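Local coordinates for agenet domain-containing protein (Arabidopsis thaliana, PDB 6IE4) that probably reads methylated histone H3 tails through its tandem Agenet domains, at residues G111-F122 with F125-R136. Numbering follows the deposited sequence.
Sequences GDVTEVLDDGKF and FFRSSKEQIRFR
Asp112 faces Phe125 and Phe122 faces Phe135 as antiparallel hydrogen-bonded pairs; strand 121-126 lies between strands 107-117 and 131-136 and pairs with both, through Phe125 with Asp112 on the first and Phe122 with Phe135 on the second. Asp112 N meets Phe125 O at 2.9 Å and Phe125 N returns to Asp112 O, while Phe122 N and Phe135 O lie 2.8 Å apart with Phe135 N bonding back to Phe122 O. That last carbonyl also receives a CA-H...O contact from Arg134. Side chains of strands 107-117 and 131-136 meet across strand 121-126. Gln132 sends its amide to Thr114, NE2 reaching OG1 at 2.8 Å, with the hydroxyl 18° out of the amide plane. The bend at chi2 (82°) turns the amide toward Thr114, across strand 121-126, and NE2 also bonds to Ser123 OG, while Thr114 OG1 bonds to Ser123 O; the intervening serine thus ties both groups together. Thr114 CG2 rests 3.6 Å from Phe125 CB. Just past the end of strand 121-126, Arg127 turns its guanidinium to the Asp112 carboxylate, the planes 9° apart, in a loose salt bridge of 3.6 Å from OD1 to NE. Farther along, Leu117 CD1 sits over one face of the Arg134 guanidinium, 3.9 Å from NE, the two side chains crossing at about a right angle. Lys121 and Arg136 run side by side, touching through their aliphatic carbons, CE to CG. Phe122 and Phe135 both also pack on Leu140 of strand 140-142. Thr114 and Glu115 form a classic beta bulge opposite Ser123, and Lys130 and Glu131 a G1 bulge opposite Phe126, whose ring packs on a modified side chain of the bound peptide. Two consecutive hairpins make up this antiparallel meander, consistent with the strongly bent, SH3-like sheet of an Agenet domain.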
loop_
_atom_site.group_PDB
_atom_site.type_symbol
_atom_site.label_atom_id
_atom_site.label_comp_id
_atom_site.label_asym_id
_atom_site.label_seq_id
_atom_site.Cartn_x
_atom_site.Cartn_y
_atom_site.Cartn_z
ATOM N N GLY A 111 -8.870 4.644 -1.888
ATOM C CA GLY A 111 -10.228 4.792 -2.377
ATOM C C GLY A 111 -11.023 5.669 -1.439
ATOM O O GLY A 111 -10.580 5.974 -0.322
ATOM N N ASP A 112 -12.171 6.138 -1.940
ATOM C CA ASP A 112 -13.119 6.900 -1.135
ATOM C C ASP A 112 -14.129 5.956 -0.497
ATOM O O ASP A 112 -14.446 4.914 -1.056
ATOM C CB ASP A 112 -13.861 7.951 -1.973
ATOM C CG ASP A 112 -12.923 8.849 -2.801
ATOM O OD1 ASP A 112 -12.471 8.417 -3.889
ATOM O OD2 ASP A 112 -12.679 10.013 -2.391
ATOM N N VAL A 113 -14.652 6.337 0.672
ATOM C CA VAL A 113 -15.769 5.622 1.286
ATOM C C VAL A 113 -17.063 6.225 0.768
ATOM O O VAL A 113 -17.337 7.410 0.985
ATOM C CB VAL A 113 -15.725 5.724 2.818
ATOM C CG1 VAL A 113 -16.908 4.999 3.436
ATOM C CG2 VAL A 113 -14.431 5.179 3.370
ATOM N N THR A 114 -17.903 5.406 0.143
ATOM C CA THR A 114 -19.127 5.959 -0.406
ATOM C C THR A 114 -20.341 5.594 0.416
ATOM O O THR A 114 -21.342 6.316 0.361
ATOM C CB THR A 114 -19.358 5.496 -1.846
ATOM O OG1 THR A 114 -19.294 4.072 -1.909
ATOM C CG2 THR A 114 -18.317 6.093 -2.774
ATOM N N GLU A 115 -20.261 4.524 1.201
ATOM C CA GLU A 115 -21.385 4.067 1.995
ATOM C C GLU A 115 -20.874 3.474 3.303
ATOM O O GLU A 115 -19.868 2.756 3.312
ATOM C CB GLU A 115 -22.197 3.045 1.195
ATOM C CG GLU A 115 -23.444 2.529 1.866
ATOM C CD GLU A 115 -24.497 2.083 0.858
ATOM O OE1 GLU A 115 -24.121 1.544 -0.210
ATOM O OE2 GLU A 115 -25.700 2.272 1.145
ATOM N N VAL A 116 -21.571 3.783 4.400
ATOM C CA VAL A 116 -21.323 3.191 5.713
ATOM C C VAL A 116 -22.495 2.266 6.001
ATOM O O VAL A 116 -23.651 2.699 5.954
ATOM C CB VAL A 116 -21.190 4.272 6.804
ATOM C CG1 VAL A 116 -21.465 3.695 8.176
ATOM C CG2 VAL A 116 -19.806 4.935 6.766
ATOM N N LEU A 117 -22.209 0.992 6.268
ATOM C CA LEU A 117 -23.239 -0.037 6.350
ATOM C C LEU A 117 -23.473 -0.458 7.800
ATOM O O LEU A 117 -22.558 -0.412 8.629
ATOM C CB LEU A 117 -22.855 -1.263 5.503
ATOM C CG LEU A 117 -22.421 -1.077 4.037
ATOM C CD1 LEU A 117 -21.542 -2.246 3.576
ATOM C CD2 LEU A 117 -23.586 -0.914 3.092
ATOM N N ASP A 118 -24.698 -0.933 8.088
ATOM C CA ASP A 118 -25.155 -1.130 9.469
ATOM C C ASP A 118 -24.325 -2.128 10.256
ATOM O O ASP A 118 -24.482 -2.201 11.482
ATOM C CB ASP A 118 -26.601 -1.634 9.526
ATOM C CG ASP A 118 -27.588 -0.687 8.888
ATOM O OD1 ASP A 118 -27.187 0.152 8.052
ATOM O OD2 ASP A 118 -28.779 -0.786 9.246
ATOM N N ASP A 119 -23.433 -2.861 9.605
ATOM C CA ASP A 119 -22.756 -3.963 10.268
ATOM C C ASP A 119 -21.245 -3.789 10.287
ATOM O O ASP A 119 -20.499 -4.740 10.016
ATOM C CB ASP A 119 -23.146 -5.270 9.583
ATOM C CG ASP A 119 -23.131 -5.155 8.077
ATOM O OD1 ASP A 119 -23.684 -4.158 7.552
ATOM O OD2 ASP A 119 -22.568 -6.067 7.425
ATOM N N GLY A 120 -20.777 -2.585 10.618
ATOM C CA GLY A 120 -19.345 -2.403 10.718
ATOM C C GLY A 120 -18.618 -2.431 9.396
ATOM O O GLY A 120 -17.382 -2.500 9.396
ATOM N N LYS A 121 -19.344 -2.518 8.277
ATOM C CA LYS A 121 -18.766 -2.657 6.949
ATOM C C LYS A 121 -18.885 -1.352 6.172
ATOM O O LYS A 121 -19.718 -0.491 6.467
ATOM C CB LYS A 121 -19.438 -3.804 6.176
ATOM C CG LYS A 121 -19.237 -5.177 6.835
ATOM C CD LYS A 121 -19.663 -6.331 5.927
ATOM C CE LYS A 121 -19.247 -7.697 6.496
ATOM N NZ LYS A 121 -19.813 -8.014 7.846
ATOM N N PHE A 122 -18.016 -1.211 5.178
ATOM C CA PHE A 122 -17.955 -0.015 4.364
ATOM C C PHE A 122 -17.894 -0.434 2.912
ATOM O O PHE A 122 -17.476 -1.550 2.584
ATOM C CB PHE A 122 -16.725 0.842 4.724
ATOM C CG PHE A 122 -16.578 1.078 6.200
ATOM C CD1 PHE A 122 -15.944 0.149 6.999
ATOM C CD2 PHE A 122 -17.122 2.203 6.793
ATOM C CE1 PHE A 122 -15.837 0.349 8.354
ATOM C CE2 PHE A 122 -17.009 2.406 8.138
ATOM C CZ PHE A 122 -16.370 1.473 8.923
ATOM N N PHE A 125 -15.054 3.283 -3.100
ATOM C CA PHE A 125 -14.935 3.561 -4.531
ATOM C C PHE A 125 -13.486 3.819 -4.930
ATOM O O PHE A 125 -12.843 4.714 -4.382
ATOM C CB PHE A 125 -15.800 4.747 -4.953
ATOM C CG PHE A 125 -15.606 5.125 -6.390
ATOM C CD1 PHE A 125 -16.015 4.255 -7.394
ATOM C CD2 PHE A 125 -15.038 6.343 -6.745
ATOM C CE1 PHE A 125 -15.842 4.566 -8.715
ATOM C CE2 PHE A 125 -14.870 6.670 -8.074
ATOM C CZ PHE A 125 -15.276 5.770 -9.060
ATOM N N PHE A 126 -12.983 3.037 -5.885
ATOM C CA PHE A 126 -11.647 3.205 -6.452
ATOM C C PHE A 126 -11.713 3.866 -7.829
ATOM O O PHE A 126 -12.305 3.312 -8.759
ATOM C CB PHE A 126 -10.931 1.852 -6.531
ATOM C CG PHE A 126 -10.847 1.140 -5.207
ATOM C CD1 PHE A 126 -11.902 0.355 -4.757
ATOM C CD2 PHE A 126 -9.751 1.297 -4.391
ATOM C CE1 PHE A 126 -11.840 -0.275 -3.534
ATOM C CE2 PHE A 126 -9.683 0.674 -3.158
ATOM C CZ PHE A 126 -10.718 -0.111 -2.727
ATOM N N ARG A 127 -11.014 5.005 -7.983
ATOM C CA ARG A 127 -11.196 5.846 -9.165
ATOM C C ARG A 127 -10.387 5.347 -10.343
ATOM O O ARG A 127 -10.867 5.389 -11.478
ATOM C CB ARG A 127 -10.759 7.276 -8.888
ATOM C CG ARG A 127 -11.546 8.000 -7.854
ATOM C CD ARG A 127 -11.324 9.464 -8.052
ATOM N NE ARG A 127 -11.457 10.219 -6.817
ATOM C CZ ARG A 127 -10.915 11.421 -6.636
ATOM N NH1 ARG A 127 -10.223 11.993 -7.627
ATOM N NH2 ARG A 127 -11.083 12.053 -5.478
ATOM N N SER A 128 -9.139 4.935 -10.110
ATOM C CA SER A 128 -8.345 4.378 -11.197
ATOM C C SER A 128 -9.027 3.159 -11.823
ATOM O O SER A 128 -9.015 2.990 -13.048
ATOM C CB SER A 128 -6.952 4.016 -10.692
ATOM O OG SER A 128 -7.017 3.458 -9.387
ATOM N N SER A 129 -9.647 2.306 -11.020
ATOM C CA SER A 129 -10.137 1.057 -11.579
ATOM C C SER A 129 -11.655 1.005 -11.691
ATOM O O SER A 129 -12.196 -0.051 -12.021
ATOM C CB SER A 129 -9.631 -0.119 -10.752
ATOM O OG SER A 129 -10.138 -0.072 -9.442
ATOM N N LYS A 130 -12.348 2.125 -11.450
ATOM C CA LYS A 130 -13.811 2.190 -11.509
ATOM C C LYS A 130 -14.445 1.104 -10.635
ATOM O O LYS A 130 -15.543 0.624 -10.902
ATOM C CB LYS A 130 -14.317 2.099 -12.959
ATOM C CG LYS A 130 -14.258 3.397 -13.820
ATOM C CD LYS A 130 -12.807 3.835 -14.207
ATOM C CE LYS A 130 -12.798 5.043 -15.203
ATOM N NZ LYS A 130 -11.561 5.931 -15.159
ATOM N N GLU A 131 -13.760 0.699 -9.577
ATOM C CA GLU A 131 -14.205 -0.409 -8.746
ATOM C C GLU A 131 -14.944 0.066 -7.492
ATOM O O GLU A 131 -14.677 1.140 -6.932
ATOM C CB GLU A 131 -13.005 -1.257 -8.335
ATOM C CG GLU A 131 -12.760 -2.460 -9.193
ATOM C CD GLU A 131 -11.412 -3.109 -8.919
ATOM O OE1 GLU A 131 -10.447 -2.405 -8.561
ATOM O OE2 GLU A 131 -11.346 -4.350 -8.962
ATOM N N GLN A 132 -15.818 -0.808 -6.996
ATOM C CA GLN A 132 -16.678 -0.484 -5.864
ATOM C C GLN A 132 -16.782 -1.770 -5.075
ATOM O O GLN A 132 -17.467 -2.696 -5.519
ATOM C CB GLN A 132 -18.051 -0.007 -6.329
ATOM C CG GLN A 132 -19.071 0.304 -5.224
ATOM C CD GLN A 132 -18.884 1.682 -4.624
ATOM O OE1 GLN A 132 -18.797 2.677 -5.350
ATOM N NE2 GLN A 132 -18.798 1.749 -3.295
ATOM N N ILE A 133 -16.116 -1.816 -3.919
ATOM C CA ILE A 133 -15.892 -3.037 -3.152
ATOM C C ILE A 133 -16.191 -2.777 -1.681
ATOM O O ILE A 133 -15.880 -1.701 -1.159
ATOM C CB ILE A 133 -14.447 -3.540 -3.341
ATOM C CG1 ILE A 133 -14.093 -3.548 -4.838
ATOM C CG2 ILE A 133 -14.238 -4.912 -2.651
ATOM C CD1 ILE A 133 -12.688 -3.977 -5.146
ATOM N N ARG A 134 -16.881 -3.732 -1.046
ATOM C CA ARG A 134 -17.134 -3.747 0.398
ATOM C C ARG A 134 -15.946 -4.260 1.205
ATOM O O ARG A 134 -15.213 -5.146 0.754
ATOM C CB ARG A 134 -18.363 -4.594 0.707
ATOM C CG ARG A 134 -19.650 -3.829 0.510
ATOM C CD ARG A 134 -20.867 -4.722 0.627
ATOM N NE ARG A 134 -22.103 -4.062 0.218
ATOM C CZ ARG A 134 -23.308 -4.493 0.574
ATOM N NH1 ARG A 134 -24.399 -3.855 0.157
ATOM N NH2 ARG A 134 -23.412 -5.593 1.320
ATOM N N PHE A 135 -15.732 -3.664 2.386
ATOM C CA PHE A 135 -14.690 -4.111 3.303
ATOM C C PHE A 135 -15.152 -3.998 4.746
ATOM O O PHE A 135 -15.986 -3.158 5.093
ATOM C CB PHE A 135 -13.389 -3.299 3.151
ATOM C CG PHE A 135 -12.762 -3.400 1.798
ATOM C CD1 PHE A 135 -11.893 -4.441 1.496
ATOM C CD2 PHE A 135 -13.058 -2.472 0.819
ATOM C CE1 PHE A 135 -11.324 -4.546 0.251
ATOM C CE2 PHE A 135 -12.492 -2.570 -0.436
ATOM C CZ PHE A 135 -11.613 -3.599 -0.717
ATOM N N ARG A 136 -14.533 -4.814 5.595
ATOM C CA ARG A 136 -14.680 -4.701 7.033
ATOM C C ARG A 136 -13.709 -3.649 7.551
ATOM O O ARG A 136 -12.708 -3.324 6.896
ATOM C CB ARG A 136 -14.408 -6.039 7.710
ATOM C CG ARG A 136 -15.353 -7.131 7.301
ATOM C CD ARG A 136 -15.006 -8.388 8.038
ATOM N NE ARG A 136 -13.614 -8.746 7.791
ATOM C CZ ARG A 136 -13.194 -9.356 6.687
ATOM N NH1 ARG A 136 -14.059 -9.642 5.715
ATOM N NH2 ARG A 136 -11.911 -9.644 6.539
#